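Local coordinates for DNA-binding protein HU (PDB 1P71), which binds and bends DNA as a homodimeric bacterial histone-like protein, wrapping the duplex to stabilize it against denaturation, at the interface of chains A and B. Coordinates in Å, arbitrary orientation; residue numbers count along the deposited sequence, not the author numbering. Chains: chain A/B, DNA-binding protein HU.

Contact 1: the interface of chains A and B. Residues chain A 27-28, 31; chain B 1, 6, 9-10, 13.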
loop_
_atom_site.group_PDB
_atom_site.type_symbol
_atom_site.label_atom_id
_atom_site.label_comp_id
_atom_site.label_asym_id
_atom_site.label_seq_id
_atom_site.Cartn_x
_atom_site.Cartn_y
_atom_site.Cartn_z
ATOM N N ALA A 27 6.111 -10.090 9.789
ATOM C CA ALA A 27 5.329 -11.208 9.270
ATOM C C ALA A 27 4.146 -10.748 8.420
ATOM O O ALA A 27 3.800 -11.412 7.460
ATOM C CB ALA A 27 4.861 -12.104 10.384
ATOM N N ALA A 28 3.536 -9.615 8.779
ATOM C CA ALA A 28 2.370 -9.072 8.066
ATOM C C ALA A 28 2.740 -8.621 6.659
ATOM O O ALA A 28 2.066 -8.982 5.686
ATOM C CB ALA A 28 1.739 -7.923 8.863
ATOM N N THR A 31 3.788 -11.639 4.533
ATOM C CA THR A 31 2.559 -12.325 4.127
ATOM C C THR A 31 1.839 -11.632 2.989
ATOM O O THR A 31 1.351 -12.289 2.073
ATOM C CB THR A 31 1.604 -12.467 5.323
ATOM O OG1 THR A 31 2.224 -13.266 6.338
ATOM C CG2 THR A 31 0.340 -13.280 4.937
ATOM N N MET B 1 -7.364 -12.606 0.593
ATOM C CA MET B 1 -7.022 -12.470 2.029
ATOM C C MET B 1 -7.533 -11.168 2.614
ATOM O O MET B 1 -7.130 -10.082 2.192
ATOM C CB MET B 1 -5.516 -12.589 2.240
ATOM C CG MET B 1 -5.109 -12.716 3.683
ATOM S SD MET B 1 -3.332 -12.709 3.846
ATOM C CE MET B 1 -2.940 -14.485 3.464
ATOM N N LEU B 6 -5.422 -12.224 7.438
ATOM C CA LEU B 6 -4.025 -11.805 7.570
ATOM C C LEU B 6 -3.557 -11.912 9.033
ATOM O O LEU B 6 -2.452 -12.390 9.306
ATOM C CB LEU B 6 -3.810 -10.381 7.029
ATOM C CG LEU B 6 -2.444 -9.708 7.235
ATOM C CD1 LEU B 6 -1.292 -10.507 6.635
ATOM C CD2 LEU B 6 -2.451 -8.316 6.655
ATOM N N ALA B 9 -2.834 -15.423 10.041
ATOM C CA ALA B 9 -1.584 -15.897 9.436
ATOM C C ALA B 9 -0.359 -15.367 10.178
ATOM O O ALA B 9 0.665 -16.052 10.291
ATOM C CB ALA B 9 -1.524 -15.502 7.952
ATOM N N VAL B 10 -0.491 -14.151 10.701
ATOM C CA VAL B 10 0.603 -13.451 11.377
ATOM C C VAL B 10 0.734 -13.774 12.877
ATOM O O VAL B 10 1.832 -13.666 13.447
ATOM C CB VAL B 10 0.491 -11.938 11.169
ATOM C CG1 VAL B 10 1.472 -11.196 12.053
ATOM C CG2 VAL B 10 0.748 -11.592 9.713
ATOM N N LYS B 13 3.046 -17.068 12.499
ATOM C CA LYS B 13 4.458 -16.845 12.157
ATOM C C LYS B 13 5.268 -16.190 13.292
ATOM O O LYS B 13 6.454 -16.528 13.468
ATOM C CB LYS B 13 4.573 -15.993 10.875
ATOM C CG LYS B 13 4.456 -16.772 9.537
ATOM C CD LYS B 13 4.140 -15.827 8.359
ATOM C CE LYS B 13 3.610 -16.611 7.131
ATOM N NZ LYS B 13 3.448 -15.737 5.900
#

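Contact 2: the interface of chains A and B. Residues chain A 85, 88-89; chain B 33-34, 36-37.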
loop_
_atom_site.group_PDB
_atom_site.type_symbol
_atom_site.label_atom_id
_atom_site.label_comp_id
_atom_site.label_asym_id
_atom_site.label_seq_id
_atom_site.Cartn_x
_atom_site.Cartn_y
_atom_site.Cartn_z
ATOM N N PHE A 85 -8.636 6.019 4.341
ATOM C CA PHE A 85 -7.305 6.513 3.990
ATOM C C PHE A 85 -7.408 7.766 3.081
ATOM O O PHE A 85 -6.825 8.805 3.375
ATOM C CB PHE A 85 -6.504 5.386 3.336
ATOM C CG PHE A 85 -5.013 5.582 3.367
ATOM C CD1 PHE A 85 -4.443 6.827 3.711
ATOM C CD2 PHE A 85 -4.171 4.532 3.046
ATOM C CE1 PHE A 85 -3.069 6.989 3.733
ATOM C CE2 PHE A 85 -2.781 4.692 3.072
ATOM C CZ PHE A 85 -2.232 5.925 3.410
ATOM N N LYS A 88 -8.815 10.874 5.132
ATOM C CA LYS A 88 -7.910 11.440 6.123
ATOM C C LYS A 88 -6.852 12.284 5.401
ATOM O O LYS A 88 -6.457 13.346 5.877
ATOM C CB LYS A 88 -7.258 10.348 6.979
ATOM C CG LYS A 88 -8.191 9.592 7.940
ATOM C CD LYS A 88 -9.176 10.483 8.725
ATOM C CE LYS A 88 -8.589 10.994 10.041
ATOM N NZ LYS A 88 -9.371 10.541 11.269
ATOM N N VAL A 89 -6.402 11.792 4.252
ATOM C CA VAL A 89 -5.464 12.520 3.404
ATOM C C VAL A 89 -6.152 13.728 2.743
ATOM O O VAL A 89 -5.556 14.796 2.605
ATOM C CB VAL A 89 -4.827 11.569 2.341
ATOM C CG1 VAL A 89 -4.006 12.341 1.336
ATOM C CG2 VAL A 89 -3.961 10.553 3.015
ATOM N N ILE B 33 -1.692 5.697 8.136
ATOM C CA ILE B 33 -2.684 6.637 7.612
ATOM C C ILE B 33 -2.469 8.042 8.170
ATOM O O ILE B 33 -2.557 9.036 7.444
ATOM C CB ILE B 33 -4.107 6.132 7.941
ATOM C CG1 ILE B 33 -4.492 4.988 6.992
ATOM C CG2 ILE B 33 -5.135 7.267 7.873
ATOM C CD1 ILE B 33 -5.876 4.376 7.236
ATOM N N GLU B 34 -2.161 8.101 9.458
ATOM C CA GLU B 34 -1.976 9.354 10.171
ATOM C C GLU B 34 -0.709 10.018 9.701
ATOM O O GLU B 34 -0.697 11.208 9.419
ATOM C CB GLU B 34 -1.917 9.105 11.672
ATOM C CG GLU B 34 -3.237 8.609 12.255
ATOM C CD GLU B 34 -4.342 9.660 12.249
ATOM O OE1 GLU B 34 -4.118 10.763 12.773
ATOM O OE2 GLU B 34 -5.440 9.388 11.718
ATOM N N VAL B 36 0.856 9.539 6.830
ATOM C CA VAL B 36 0.658 10.014 5.457
ATOM C C VAL B 36 -0.227 11.255 5.392
ATOM O O VAL B 36 0.112 12.219 4.703
ATOM C CB VAL B 36 0.133 8.901 4.516
ATOM C CG1 VAL B 36 -0.256 9.484 3.161
ATOM C CG2 VAL B 36 1.185 7.804 4.373
ATOM N N SER B 37 -1.354 11.233 6.104
ATOM C CA SER B 37 -2.259 12.389 6.147
ATOM C C SER B 37 -1.579 13.657 6.629
ATOM O O SER B 37 -1.985 14.755 6.245
ATOM C CB SER B 37 -3.483 12.105 7.017
ATOM O OG SER B 37 -4.198 10.998 6.502
HETATM O O HOH W 1 -3.537 15.406 3.796
#

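Contact 1: the interface of chains A and B
Helix 18-37 of chain A packs against helix 3-14 of chain B, with the N-terminal residue B:Met1 closing one end of the patch. The small side chains of A:Ala27 and A:Ala28 probably let the helices come near each other. The CG2 methyl of B:Val10 rests against the backbone of A:Ala28, 3.4 Å from its CA, while the other methyl, CG1, points at the CB of A:Ala27. That same CB also meets the CB of B:Lys13, so A:Ala27 sits against a branch tip of one residue and the base of another. A:Thr31 is shared between an apolar side and a polar one. Its CG2, anti to the backbone N, enters an apolar corner made by CD1 of B:Leu6, at 3.6 Å, and the terminal CE of B:Met1, whose thioether chain bends at its last torsion (chi3 -82°) and crosses the threonine at about a right angle. The leucine side chain runs antiparallel to that of the threonine, with its CD1 alongside CB and CG2. An alanine in place of A:Thr31 would lose the hydroxyl and the CG2 methyl, which would probably deprive the amine of B:Lys13 of this acceptor and open a gap beside B:Leu6 and B:Met1. Extended beyond CG, the lysine reaches along the chain A helix; its NZ donates to A:Thr31 OG1 at 2.8 Å, and that hydroxyl donates in turn to the carbonyl O of A:Ala27 at 2.7 Å, tilted 29° from the carbonyl plane.

Contact 2: the interface of chains A and B
One face of the A:Phe85 ring carries the CG1 methylene of B:Ile33, which lies 3.8 Å from the ring centroid in a CH-pi contact and is displaced toward the rim, nearest the ring atom CG. At the edge, in the ring plane, stands the CB of B:Val36, and the CG1 methyl of this valine comes to 3.8 Å from CE1 of the phenylalanine. The ring is thus held on a face and at an edge by residues of a single helix, 18-37 of chain B, while it projects from the C-terminal helix 83-89 of chain A. With CG anti to the backbone N (chi1 -159°), the phenylalanine is directed onto this ridge.

The branches of B:Ile33 divide the work: CG1 goes to the ring, and CG2 packs against CB and CG of A:Lys88, 3.8 Å from the latter. Beyond that point the lysine chain is folded, bending at each later torsion, and its NZ ends 4.1 Å from OE2 of B:Glu34; the opposite charges probably attract, though the charged atoms are not in contact. Farther along, the CG2 methyl of A:Val89 touches both CG1 of B:Val36 and CA of B:Ser37. The hydroxyl OG of B:Ser37 turns back to its own helix and donates to the carbonyl O of B:Ile33 at 2.7 Å, tilted 34° from the carbonyl plane, while the CB of B:Ser37 lies 3.4 Å from the carbonyl O of A:Lys88. A water bridges the carbonyl oxygens of A:Val89 and B:Ser37, 3.0 Å from the O of B:Ser37 and a short 2.4 Å from the O of A:Val89. The patch fastens the C-terminal helix of one subunit to the end of the long helix of the other, helping to hold the HU homodimer together.

The C-alpha centres of contact 1 and contact 2 lie about 23 Å apart. Helix 18-37 takes part in both, supplied by chain A in contact 1 and by chain B in contact 2, and the two-fold symmetry repeats each patch with the chains exchanged. Each copy of this helix therefore meets the partner's helix 3-14 through its middle and the partner's helix 83-89 through its C-terminal end. Elements from both ends of the sequence are in this way engaged by the other subunit, giving an intertwined dimer whose helical body is likely to provide a firm base for the DNA-bending arms.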